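Local structure of oxidoreductase (Corynebacterium diphtheriae, 3K1Y) at residues V16-L21 with Q29-I34; G88-T93 with G180-L185; I123-G128 with S133-Y138. The protein probably catalyses FMN-dependent redox reactions, as a member of the NADPH-dependent FMN reductase family with a flavodoxin-like fold. One frame throughout, in Å; residues are numbered along the deposited sequence.

Contact 1. Residues V16-L21 with Q29-I34; sequences VISAGL and QIADSI
Ala31 meets the strand with a single methyl group, which faces the gap between the side chains of Val16 and Ser18, touching one on each flank. All three side chains leave their backbones toward the opposite segment, Val16 and Ser18 from the same face of the strand because they are two residues apart, Ala31 from the side of the helix turned to the sheet. Val16 makes its contact through CG1, which lies 3.9 Å from Ala31 CB. This branch stands anti to the backbone N (chi1 176°), while CG2 stays clear of Ala31 and packs against Val90 of the neighbouring strand 88-94. Ser18 offers its hydroxyl: OG is 4.0 Å from Ala31 CB, a van der Waals approach in which a polar atom borders a methyl group without bonding to it. No hydrogen bond crosses between the segments, and with so small a side chain on the helix the CA atoms of Ser18 and Ala31 come within 6.6 Å of each other.

The two segments are the first strand and first helix of the beta-alpha-beta unit formed by strand 12-18, helix 26-44 and strand 49-55, in a doubly wound parallel sheet of the flavodoxin type. In such proteins the loop that follows this strand and leads into the helix usually holds the FMN phosphate, so the contact probably sets the base of that loop. Ile17, between the two contacting strand residues, points to the other face and packs on Leu56 and Leu89.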
loop_
_atom_site.group_PDB
_atom_site.type_symbol
_atom_site.label_atom_id
_atom_site.label_comp_id
_atom_site.label_asym_id
_atom_site.label_seq_id
_atom_site.Cartn_x
_atom_site.Cartn_y
_atom_site.Cartn_z
ATOM N N VAL A 16 9.775 -23.423 -0.613
ATOM C CA VAL A 16 10.307 -22.223 0.022
ATOM C C VAL A 16 11.082 -21.403 -0.991
ATOM O O VAL A 16 12.079 -21.875 -1.534
ATOM C CB VAL A 16 11.258 -22.588 1.204
ATOM C CG1 VAL A 16 11.889 -21.321 1.797
ATOM C CG2 VAL A 16 10.489 -23.360 2.273
ATOM N N ILE A 17 10.619 -20.184 -1.257
ATOM C CA ILE A 17 11.303 -19.307 -2.199
ATOM C C ILE A 17 12.138 -18.326 -1.390
ATOM O O ILE A 17 11.636 -17.695 -0.463
ATOM C CB ILE A 17 10.320 -18.482 -3.067
ATOM C CG1 ILE A 17 9.300 -19.394 -3.761
ATOM C CG2 ILE A 17 11.099 -17.702 -4.115
ATOM C CD1 ILE A 17 9.903 -20.434 -4.671
ATOM N N SER A 18 13.410 -18.195 -1.742
ATOM C CA SER A 18 14.294 -17.280 -1.033
ATOM C C SER A 18 15.038 -16.443 -2.066
ATOM O O SER A 18 15.770 -16.983 -2.896
ATOM C CB SER A 18 15.273 -18.076 -0.168
ATOM O OG SER A 18 15.953 -17.226 0.728
ATOM N N ALA A 19 14.861 -15.126 -1.997
ATOM C CA ALA A 19 15.466 -14.204 -2.967
ATOM C C ALA A 19 16.733 -13.457 -2.533
ATOM O O ALA A 19 17.072 -12.421 -3.105
ATOM C CB ALA A 19 14.396 -13.191 -3.439
ATOM N N GLY A 20 17.433 -13.977 -1.535
ATOM C CA GLY A 20 18.646 -13.317 -1.081
ATOM C C GLY A 20 19.791 -13.444 -2.071
ATOM O O GLY A 20 19.885 -14.430 -2.807
ATOM N N LEU A 21 20.675 -12.453 -2.087
ATOM C CA LEU A 21 21.805 -12.460 -3.002
ATOM C C LEU A 21 23.179 -12.493 -2.335
ATOM O O LEU A 21 24.191 -12.536 -3.028
ATOM C CB LEU A 21 21.724 -11.247 -3.934
ATOM C CG LEU A 21 20.855 -11.356 -5.194
ATOM C CD1 LEU A 21 19.609 -12.170 -4.928
ATOM C CD2 LEU A 21 20.498 -9.955 -5.673
ATOM N N GLN A 29 18.479 -17.543 5.650
ATOM C CA GLN A 29 18.518 -17.914 7.064
ATOM C C GLN A 29 17.136 -17.858 7.731
ATOM O O GLN A 29 16.767 -18.779 8.465
ATOM C CB GLN A 29 19.514 -17.029 7.818
ATOM C CG GLN A 29 20.927 -17.131 7.247
ATOM C CD GLN A 29 21.929 -16.194 7.914
ATOM O OE1 GLN A 29 21.695 -14.986 8.027
ATOM N NE2 GLN A 29 23.058 -16.748 8.342
ATOM N N ILE A 30 16.362 -16.804 7.481
ATOM C CA ILE A 30 15.043 -16.738 8.097
ATOM C C ILE A 30 14.133 -17.736 7.396
ATOM O O ILE A 30 13.224 -18.303 8.003
ATOM C CB ILE A 30 14.421 -15.327 8.020
ATOM C CG1 ILE A 30 13.062 -15.352 8.715
ATOM C CG2 ILE A 30 14.293 -14.868 6.560
ATOM C CD1 ILE A 30 12.398 -14.013 8.816
ATOM N N ALA A 31 14.401 -17.964 6.115
ATOM C CA ALA A 31 13.628 -18.916 5.333
ATOM C C ALA A 31 13.808 -20.304 5.949
ATOM O O ALA A 31 12.845 -21.051 6.106
ATOM C CB ALA A 31 14.109 -18.911 3.890
ATOM N N ASP A 32 15.043 -20.643 6.300
ATOM C CA ASP A 32 15.323 -21.941 6.913
ATOM C C ASP A 32 14.671 -22.040 8.286
ATOM O O ASP A 32 14.138 -23.092 8.648
ATOM C CB ASP A 32 16.834 -22.182 7.043
ATOM C CG ASP A 32 17.511 -22.363 5.696
ATOM O OD1 ASP A 32 16.812 -22.731 4.729
ATOM O OD2 ASP A 32 18.742 -22.153 5.608
ATOM N N SER A 33 14.712 -20.954 9.052
ATOM C CA SER A 33 14.095 -20.970 10.368
ATOM C C SER A 33 12.618 -21.229 10.197
ATOM O O SER A 33 12.022 -22.013 10.937
ATOM C CB SER A 33 14.290 -19.637 11.090
ATOM O OG SER A 33 15.601 -19.539 11.614
ATOM N N ILE A 34 12.026 -20.583 9.200
ATOM C CA ILE A 34 10.604 -20.756 8.970
ATOM C C ILE A 34 10.259 -22.191 8.576
ATOM O O ILE A 34 9.373 -22.792 9.177
ATOM C CB ILE A 34 10.071 -19.770 7.894
ATOM C CG1 ILE A 34 10.306 -18.328 8.349
ATOM C CG2 ILE A 34 8.570 -19.993 7.679
ATOM C CD1 ILE A 34 9.654 -17.278 7.478
#

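Contact 2. Residues G88-T93 with G180-L185; sequences GLVVAT and GELASL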
loop_
_atom_site.group_PDB
_atom_site.type_symbol
_atom_site.label_atom_id
_atom_site.label_comp_id
_atom_site.label_asym_id
_atom_site.label_seq_id
_atom_site.Cartn_x
_atom_site.Cartn_y
_atom_site.Cartn_z
ATOM N N GLY A 88 2.120 -26.428 0.968
ATOM C CA GLY A 88 2.415 -25.187 1.651
ATOM C C GLY A 88 3.497 -24.434 0.922
ATOM O O GLY A 88 4.161 -24.981 0.042
ATOM N N LEU A 89 3.686 -23.172 1.278
ATOM C CA LEU A 89 4.704 -22.376 0.623
ATOM C C LEU A 89 5.213 -21.290 1.535
ATOM O O LEU A 89 4.464 -20.745 2.341
ATOM C CB LEU A 89 4.138 -21.735 -0.646
ATOM C CG LEU A 89 4.931 -20.544 -1.192
ATOM C CD1 LEU A 89 6.168 -21.066 -1.889
ATOM C CD2 LEU A 89 4.062 -19.722 -2.147
ATOM N N VAL A 90 6.494 -20.979 1.390
ATOM C CA VAL A 90 7.137 -19.933 2.165
ATOM C C VAL A 90 7.932 -19.075 1.185
ATOM O O VAL A 90 8.652 -19.601 0.333
ATOM C CB VAL A 90 8.098 -20.519 3.213
ATOM C CG1 VAL A 90 8.887 -19.395 3.890
ATOM C CG2 VAL A 90 7.307 -21.308 4.235
ATOM N N VAL A 91 7.780 -17.759 1.298
ATOM C CA VAL A 91 8.484 -16.826 0.434
ATOM C C VAL A 91 9.220 -15.817 1.300
ATOM O O VAL A 91 8.643 -15.231 2.218
ATOM C CB VAL A 91 7.516 -16.068 -0.535
ATOM C CG1 VAL A 91 6.866 -17.053 -1.491
ATOM C CG2 VAL A 91 6.447 -15.297 0.254
ATOM N N ALA A 92 10.501 -15.631 1.015
ATOM C CA ALA A 92 11.316 -14.706 1.785
ATOM C C ALA A 92 12.042 -13.795 0.822
ATOM O O ALA A 92 12.558 -14.243 -0.200
ATOM C CB ALA A 92 12.319 -15.468 2.636
ATOM N N THR A 93 12.080 -12.511 1.151
ATOM C CA THR A 93 12.748 -11.557 0.291
ATOM C C THR A 93 13.496 -10.486 1.054
ATOM O O THR A 93 13.058 -10.034 2.110
ATOM C CB THR A 93 11.742 -10.816 -0.638
ATOM O OG1 THR A 93 12.456 -9.932 -1.512
ATOM C CG2 THR A 93 10.767 -9.970 0.191
ATOM N N GLY A 180 2.746 -22.652 12.871
ATOM C CA GLY A 180 1.564 -23.376 13.285
ATOM C C GLY A 180 0.392 -23.080 12.375
ATOM O O GLY A 180 -0.339 -23.989 11.965
ATOM N N GLU A 181 0.202 -21.804 12.054
ATOM C CA GLU A 181 -0.895 -21.409 11.179
ATOM C C GLU A 181 -0.778 -22.150 9.852
ATOM O O GLU A 181 -1.741 -22.750 9.373
ATOM C CB GLU A 181 -0.868 -19.894 10.936
ATOM C CG GLU A 181 -1.563 -19.064 12.006
ATOM C CD GLU A 181 -1.117 -17.601 11.997
ATOM O OE1 GLU A 181 -1.012 -17.008 10.900
ATOM O OE2 GLU A 181 -0.875 -17.041 13.093
ATOM N N LEU A 182 0.414 -22.119 9.268
ATOM C CA LEU A 182 0.638 -22.783 7.996
ATOM C C LEU A 182 0.504 -24.307 8.127
ATOM O O LEU A 182 -0.060 -24.964 7.241
ATOM C CB LEU A 182 2.015 -22.395 7.448
ATOM C CG LEU A 182 2.462 -22.930 6.086
ATOM C CD1 LEU A 182 1.408 -22.672 5.019
ATOM C CD2 LEU A 182 3.762 -22.254 5.708
ATOM N N ALA A 183 0.992 -24.863 9.235
ATOM C CA ALA A 183 0.915 -26.308 9.453
ATOM C C ALA A 183 -0.529 -26.792 9.485
ATOM O O ALA A 183 -0.835 -27.876 8.991
ATOM C CB ALA A 183 1.628 -26.698 10.743
ATOM N N SER A 184 -1.418 -25.997 10.067
ATOM C CA SER A 184 -2.815 -26.389 10.120
ATOM C C SER A 184 -3.415 -26.483 8.729
ATOM O O SER A 184 -4.096 -27.460 8.416
ATOM C CB SER A 184 -3.631 -25.410 10.965
ATOM O OG SER A 184 -3.588 -25.785 12.325
ATOM N N LEU A 185 -3.188 -25.465 7.899
ATOM C CA LEU A 185 -3.724 -25.497 6.539
ATOM C C LEU A 185 -3.132 -26.701 5.805
ATOM O O LEU A 185 -3.829 -27.403 5.073
ATOM C CB LEU A 185 -3.384 -24.207 5.773
ATOM C CG LEU A 185 -4.209 -22.914 5.927
ATOM C CD1 LEU A 185 -5.397 -23.119 6.853
ATOM C CD2 LEU A 185 -3.307 -21.807 6.445
#
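Leu182 provides more than half of the surface buried here, and every contact between the segments runs through its two terminal methyl groups. CG is anti to the backbone N (chi1 -178°), which extends the side chain from the helix toward Gly88-Val90, where the two methyls divide the work. CD1 goes to Gly88, lying 4.3 Å from its CA. CD2 lies 3.8 Å from the backbone O of Leu89 and 4.0 Å from CG2 of Val90.

Gly88, Leu89 and Val90 share the strand's side of the burial almost equally. Gly88 presents bare backbone to the leucine, so that the CA atoms of Gly88 and Leu182 are only 7.0 Å apart, the shortest such separation between the segments. Val90 meets Leu182 with one branch alone: CG2 is the methyl that faces the leucine, whereas CG1 is turned to Ile34 of the helix 26-44. Leu89 takes part through its carbonyl, its side chain pointing to the other face of the sheet, where it packs on Ala15, Ile17 and Thr121.

The contact is wholly apolar apart from that carbonyl, and no hydrogen bond crosses it. Leu182 also rests on Pro120 and Ile122, thereby bridging the strands 88-94 and 120-127. Glu181, which takes no part in the contact, hydrogen-bonds through OE2 to Thr154 OG1 of the strand 150-159.

Strand and helix run roughly antiparallel, at 150°, with their axes 9.1 Å apart at closest approach. A C-terminal helix laid antiparallel to the central strands, on the face it shares with the first helix, is characteristic of the flavodoxin-like alpha/beta sandwich.

Contact 3. Residues I123-G128 with S133-Y138; sequences IAATAG and SLVLDY. With SO4 (sulfate ion), chain H.
Leu136 lays a methyl against strand backbone more than against side chains: its CD2 lies 3.8 Å from CA of Ala124 and nearly as close to the peptide that follows, although the Ala124 side chain itself points to the far face of the sheet. The same methyl also touches Ala125 CB. In return Ile123 sends its CD1 to the backbone of Leu136, 3.7 Å from the carbonyl O. With chi1 at 53°, CG1 of Ile123 is flanked by both backbone branches, and the extended chi2 carries CD1 on to the helix. Ala125 completes the contact at the helix start, its CB 3.8 Å from Val135 CG1.

The segments join strand 120-127 to helix 135-146 within the beta-alpha-beta unit that ends in strand 150-159, part of the parallel flavodoxin-type sheet. The helix opens with Leu134 at its N-cap position and has a wider pi-type turn at 136-138.

Beyond the strand, Gly128 N gives a weak hydrogen bond to sulfate O3 (3.1 Å, bent to 131° at the hydrogen), and Ser129 OG binds the same ion, which probably comes from the crystallisation liquor. The ring of Tyr138 meets that of Tyr138 of the third subunit, their planes nearly parallel, while Ser133 OG hydrogen-bonds to Arg131 O of that subunit.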
loop_
_atom_site.group_PDB
_atom_site.type_symbol
_atom_site.label_atom_id
_atom_site.label_comp_id
_atom_site.label_asym_id
_atom_site.label_seq_id
_atom_site.Cartn_x
_atom_site.Cartn_y
_atom_site.Cartn_z
ATOM N N ILE A 123 4.269 -15.241 4.355
ATOM C CA ILE A 123 5.096 -14.257 3.671
ATOM C C ILE A 123 6.160 -13.741 4.649
ATOM O O ILE A 123 5.887 -13.536 5.835
ATOM C CB ILE A 123 4.239 -13.100 3.109
ATOM C CG1 ILE A 123 3.357 -12.509 4.203
ATOM C CG2 ILE A 123 3.366 -13.620 1.954
ATOM C CD1 ILE A 123 2.575 -11.301 3.745
ATOM N N ALA A 124 7.380 -13.569 4.162
ATOM C CA ALA A 124 8.460 -13.109 5.015
ATOM C C ALA A 124 9.497 -12.224 4.315
ATOM O O ALA A 124 9.755 -12.354 3.111
ATOM C CB ALA A 124 9.148 -14.316 5.661
ATOM N N ALA A 125 10.094 -11.325 5.089
ATOM C CA ALA A 125 11.110 -10.417 4.579
ATOM C C ALA A 125 12.142 -10.155 5.666
ATOM O O ALA A 125 11.931 -10.477 6.835
ATOM C CB ALA A 125 10.478 -9.116 4.151
ATOM N N THR A 126 13.264 -9.570 5.278
ATOM C CA THR A 126 14.304 -9.259 6.237
ATOM C C THR A 126 15.064 -8.000 5.851
ATOM O O THR A 126 15.031 -7.568 4.701
ATOM C CB THR A 126 15.322 -10.412 6.360
ATOM O OG1 THR A 126 16.337 -10.041 7.299
ATOM C CG2 THR A 126 15.981 -10.703 5.010
ATOM N N ALA A 127 15.749 -7.430 6.831
ATOM C CA ALA A 127 16.565 -6.233 6.653
ATOM C C ALA A 127 17.283 -6.011 7.978
ATOM O O ALA A 127 17.182 -6.843 8.888
ATOM C CB ALA A 127 15.693 -5.032 6.307
ATOM N N GLY A 128 18.010 -4.904 8.093
ATOM C CA GLY A 128 18.727 -4.623 9.326
ATOM C C GLY A 128 17.768 -4.192 10.421
ATOM O O GLY A 128 17.727 -4.778 11.510
ATOM N N SER A 133 9.058 -2.942 7.984
ATOM C CA SER A 133 8.301 -4.159 8.231
ATOM C C SER A 133 6.950 -4.202 7.515
ATOM O O SER A 133 6.431 -5.285 7.247
ATOM C CB SER A 133 8.107 -4.384 9.735
ATOM O OG SER A 133 7.288 -3.384 10.305
ATOM N N LEU A 134 6.380 -3.047 7.184
ATOM C CA LEU A 134 5.085 -3.049 6.492
ATOM C C LEU A 134 5.208 -3.448 5.019
ATOM O O LEU A 134 4.245 -3.348 4.254
ATOM C CB LEU A 134 4.382 -1.683 6.607
ATOM C CG LEU A 134 3.942 -1.186 7.996
ATOM C CD1 LEU A 134 3.220 0.138 7.853
ATOM C CD2 LEU A 134 3.034 -2.194 8.663
ATOM N N VAL A 135 6.392 -3.894 4.615
ATOM C CA VAL A 135 6.574 -4.340 3.241
ATOM C C VAL A 135 5.763 -5.623 3.082
ATOM O O VAL A 135 5.406 -6.014 1.977
ATOM C CB VAL A 135 8.049 -4.646 2.912
ATOM C CG1 VAL A 135 8.545 -5.813 3.762
ATOM C CG2 VAL A 135 8.183 -4.972 1.441
ATOM N N LEU A 136 5.476 -6.279 4.201
ATOM C CA LEU A 136 4.685 -7.502 4.166
ATOM C C LEU A 136 3.233 -7.228 3.779
ATOM O O LEU A 136 2.737 -7.759 2.784
ATOM C CB LEU A 136 4.717 -8.205 5.523
ATOM C CG LEU A 136 6.043 -8.838 5.956
ATOM C CD1 LEU A 136 5.849 -9.581 7.276
ATOM C CD2 LEU A 136 6.532 -9.799 4.877
ATOM N N ASP A 137 2.561 -6.384 4.556
ATOM C CA ASP A 137 1.152 -6.086 4.308
ATOM C C ASP A 137 0.788 -5.172 3.158
ATOM O O ASP A 137 -0.384 -5.086 2.797
ATOM C CB ASP A 137 0.497 -5.552 5.577
ATOM C CG ASP A 137 0.345 -6.618 6.624
ATOM O OD1 ASP A 137 0.185 -7.792 6.230
ATOM O OD2 ASP A 137 0.374 -6.286 7.830
ATOM N N TYR A 138 1.774 -4.502 2.573
ATOM C CA TYR A 138 1.505 -3.590 1.471
ATOM C C TYR A 138 2.132 -3.972 0.140
ATOM O O TYR A 138 1.816 -3.365 -0.883
ATOM C CB TYR A 138 1.941 -2.178 1.867
ATOM C CG TYR A 138 1.044 -1.569 2.910
ATOM C CD1 TYR A 138 -0.273 -1.245 2.610
ATOM C CD2 TYR A 138 1.493 -1.363 4.207
ATOM C CE1 TYR A 138 -1.127 -0.738 3.579
ATOM C CE2 TYR A 138 0.643 -0.851 5.189
ATOM C CZ TYR A 138 -0.664 -0.547 4.864
ATOM O OH TYR A 138 -1.522 -0.080 5.828
HETATM S S SO4 H . 17.167 -0.884 6.769
HETATM O O1 SO4 H . 16.515 -1.197 5.534
HETATM O O2 SO4 H . 16.310 -0.546 7.785
HETATM O O3 SO4 H . 17.913 -1.917 7.276
HETATM O O4 SO4 H . 17.967 0.224 6.532
#

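In the fold
All three contacts are buried and held by van der Waals packing between a helix and one parallel sheet; contact 1 adds a serine hydroxyl, while contacts 2 and 3 set methyl groups against backbone. The centres of contacts 1 and 2 are about 7 Å from the centre of the chain, that of contact 3 about 12 Å, and its helix start meets other subunits. Contacts 1 and 3 each close a local beta-alpha step, whereas contact 2 joins distant parts of the chain, with contact 3 nested inside its loop. Probable main-chain hydrogen bonds unite them: Ile17 N to Val90 O (2.6 Å) and Val91 O to Ala124 N (2.9 Å). Ile34 CD1 packs on Ala124 CB.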